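Local coordinates for glycine betaine, L-proline ABC transporter, glycine/betaine/L-proline-binding protein (ProX) (Borrelia burgdorferi, PDB 3TMG), which probably serves as the substrate-binding component of a glycine betaine/L-proline ABC transporter, and holds trimethyl glycine (glycine betaine) in its pocket, at residues 221-226 and 270-275. Sequence-based numbering, arbitrary orientation.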
loop_
_atom_site.group_PDB
_atom_site.type_symbol
_atom_site.label_atom_id
_atom_site.label_comp_id
_atom_site.label_asym_id
_atom_site.label_seq_id
_atom_site.Cartn_x
_atom_site.Cartn_y
_atom_site.Cartn_z
ATOM N N ASP A 221 -8.812 1.207 24.712
ATOM C CA ASP A 221 -7.651 0.358 24.814
ATOM C C ASP A 221 -6.435 1.209 24.491
ATOM O O ASP A 221 -5.990 1.293 23.344
ATOM C CB ASP A 221 -7.776 -0.848 23.873
ATOM C CG ASP A 221 -6.639 -1.836 24.024
ATOM O OD1 ASP A 221 -5.627 -1.540 24.718
ATOM O OD2 ASP A 221 -6.758 -2.929 23.424
ATOM N N PHE A 222 -5.918 1.865 25.516
ATOM C CA PHE A 222 -4.819 2.761 25.308
ATOM C C PHE A 222 -3.546 2.078 24.835
ATOM O O PHE A 222 -2.773 2.682 24.081
ATOM C CB PHE A 222 -4.528 3.620 26.564
ATOM C CG PHE A 222 -3.522 4.698 26.295
ATOM C CD1 PHE A 222 -3.762 5.640 25.307
ATOM C CD2 PHE A 222 -2.303 4.726 26.961
ATOM C CE1 PHE A 222 -2.814 6.626 25.004
ATOM C CE2 PHE A 222 -1.370 5.719 26.699
ATOM C CZ PHE A 222 -1.620 6.667 25.720
ATOM N N ASP A 223 -3.300 0.850 25.292
ATOM C CA ASP A 223 -2.144 0.087 24.820
ATOM C C ASP A 223 -2.193 -0.166 23.307
ATOM O O ASP A 223 -1.144 -0.038 22.616
ATOM C CB ASP A 223 -2.018 -1.226 25.585
ATOM C CG ASP A 223 -1.597 -1.017 27.041
ATOM O OD1 ASP A 223 -1.119 0.077 27.400
ATOM O OD2 ASP A 223 -1.753 -1.959 27.809
ATOM N N ALA A 224 -3.381 -0.515 22.788
ATOM C CA ALA A 224 -3.532 -0.754 21.342
ATOM C C ALA A 224 -3.399 0.556 20.584
ATOM O O ALA A 224 -2.727 0.602 19.566
ATOM C CB ALA A 224 -4.851 -1.443 20.972
ATOM N N TYR A 225 -4.032 1.615 21.095
ATOM C CA TYR A 225 -3.862 2.968 20.541
ATOM C C TYR A 225 -2.394 3.365 20.443
ATOM O O TYR A 225 -1.946 3.859 19.398
ATOM C CB TYR A 225 -4.632 3.975 21.396
ATOM C CG TYR A 225 -4.536 5.398 20.907
ATOM C CD1 TYR A 225 -3.471 6.216 21.289
ATOM C CD2 TYR A 225 -5.492 5.923 20.040
ATOM C CE1 TYR A 225 -3.366 7.534 20.826
ATOM C CE2 TYR A 225 -5.408 7.238 19.583
ATOM C CZ TYR A 225 -4.347 8.046 19.983
ATOM O OH TYR A 225 -4.225 9.360 19.525
ATOM N N TYR A 226 -1.646 3.132 21.518
ATOM C CA TYR A 226 -0.231 3.489 21.582
ATOM C C TYR A 226 0.556 2.811 20.463
ATOM O O TYR A 226 1.348 3.466 19.802
ATOM C CB TYR A 226 0.327 3.117 22.970
ATOM C CG TYR A 226 1.775 3.479 23.220
ATOM C CD1 TYR A 226 2.808 2.796 22.562
ATOM C CD2 TYR A 226 2.121 4.496 24.150
ATOM C CE1 TYR A 226 4.132 3.117 22.792
ATOM C CE2 TYR A 226 3.442 4.811 24.405
ATOM C CZ TYR A 226 4.434 4.109 23.742
ATOM O OH TYR A 226 5.747 4.456 23.978
ATOM N N TRP A 270 7.757 0.767 19.333
ATOM C CA TRP A 270 6.349 0.927 18.993
ATOM C C TRP A 270 5.445 0.603 20.143
ATOM O O TRP A 270 4.210 0.787 20.039
ATOM C CB TRP A 270 5.952 0.070 17.792
ATOM C CG TRP A 270 6.806 0.244 16.538
ATOM C CD1 TRP A 270 7.536 1.357 16.109
ATOM C CD2 TRP A 270 6.962 -0.761 15.497
ATOM N NE1 TRP A 270 8.145 1.090 14.883
ATOM C CE2 TRP A 270 7.834 -0.189 14.486
ATOM C CE3 TRP A 270 6.473 -2.089 15.322
ATOM C CZ2 TRP A 270 8.210 -0.915 13.356
ATOM C CZ3 TRP A 270 6.831 -2.777 14.169
ATOM C CH2 TRP A 270 7.673 -2.204 13.207
ATOM N N VAL A 271 6.028 0.064 21.224
ATOM C CA VAL A 271 5.201 -0.539 22.278
ATOM C C VAL A 271 5.357 0.211 23.609
ATOM O O VAL A 271 6.415 0.804 23.864
ATOM C CB VAL A 271 5.416 -2.090 22.453
ATOM C CG1 VAL A 271 5.235 -2.855 21.150
ATOM C CG2 VAL A 271 6.745 -2.455 23.140
ATOM N N PRO A 272 4.315 0.177 24.468
ATOM C CA PRO A 272 4.454 0.848 25.767
ATOM C C PRO A 272 5.598 0.245 26.583
ATOM O O PRO A 272 5.918 -0.945 26.446
ATOM C CB PRO A 272 3.091 0.562 26.452
ATOM C CG PRO A 272 2.145 0.384 25.302
ATOM C CD PRO A 272 2.960 -0.378 24.296
ATOM N N GLU A 273 6.187 1.077 27.436
ATOM C CA GLU A 273 7.307 0.712 28.302
ATOM C C GLU A 273 7.151 -0.669 28.937
ATOM O O GLU A 273 8.037 -1.519 28.849
ATOM C CB GLU A 273 7.448 1.796 29.398
ATOM C CG GLU A 273 8.607 1.590 30.352
ATOM C CD GLU A 273 9.938 1.500 29.640
ATOM O OE1 GLU A 273 10.164 2.241 28.664
ATOM O OE2 GLU A 273 10.765 0.682 30.078
ATOM N N LYS A 274 6.007 -0.845 29.598
ATOM C CA LYS A 274 5.509 -2.082 30.199
ATOM C C LYS A 274 5.829 -3.377 29.406
ATOM O O LYS A 274 6.103 -4.417 29.994
ATOM C CB LYS A 274 3.996 -1.921 30.173
ATOM C CG LYS A 274 3.164 -2.288 31.364
ATOM C CD LYS A 274 1.768 -2.505 30.789
ATOM C CE LYS A 274 0.667 -1.884 31.641
ATOM N NZ LYS A 274 -0.608 -1.899 30.859
ATOM N N TYR A 275 5.741 -3.308 28.080
ATOM C CA TYR A 275 5.824 -4.487 27.186
ATOM C C TYR A 275 7.176 -4.696 26.507
ATOM O O TYR A 275 7.371 -5.715 25.828
ATOM C CB TYR A 275 4.809 -4.355 26.036
ATOM C CG TYR A 275 3.372 -4.340 26.463
ATOM C CD1 TYR A 275 2.671 -5.529 26.636
ATOM C CD2 TYR A 275 2.717 -3.142 26.721
ATOM C CE1 TYR A 275 1.342 -5.526 27.033
ATOM C CE2 TYR A 275 1.393 -3.116 27.127
ATOM C CZ TYR A 275 0.703 -4.303 27.262
ATOM O OH TYR A 275 -0.619 -4.293 27.669
HETATM O O HOH W 1 7.677 3.681 22.633
HETATM O O HOH W 2 6.383 4.093 26.979
#
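Asp223 and Tyr275 meet through a hydrogen bond in which the phenol OH of Tyr275 donates to OD2 of Asp223 over 2.6 Å. The carboxylate and the ring stand 86° apart: OD2 lies at the ring's edge, near its plane, whereas the OH reaches OD2 from 45° above the carboxylate plane. The same OD2 takes a second, weak bond from Lys274, whose NZ lies 3.3 Å away in a salt bridge. One helix turn on, Tyr226 lies against Pro272 in a CH-pi contact, the proline CG sitting 4.0 Å from the ring centroid, over one face. CG of Tyr226 stands anti to the backbone N (chi1 -177°), which swings the ring toward 270-275; Trp270 O lies at the ring's edge, near its plane, 3.5 Å from CD1, and is buried with no hydrogen-bonding partner. Water extends the contact at the phenol: one molecule lies 3.1 Å from both Tyr226 OH and Glu273 N, accepting from the amide. In this periplasmic-binding-protein fold of two lobes, the contact lies away from the betaine pocket and ties the start of helix 222-230 to the loop after helix 264-268. Asp221 N-caps the first of these helices, its OD1 accepting from Ala224 N at 3.1 Å. Outside the two segments, Met42 touches the side chains of Val271, Pro272 and Tyr275, while the His230 ring stacks with that of Tyr226, and His230 ND1 hydrogen-bonds to Tyr226 O.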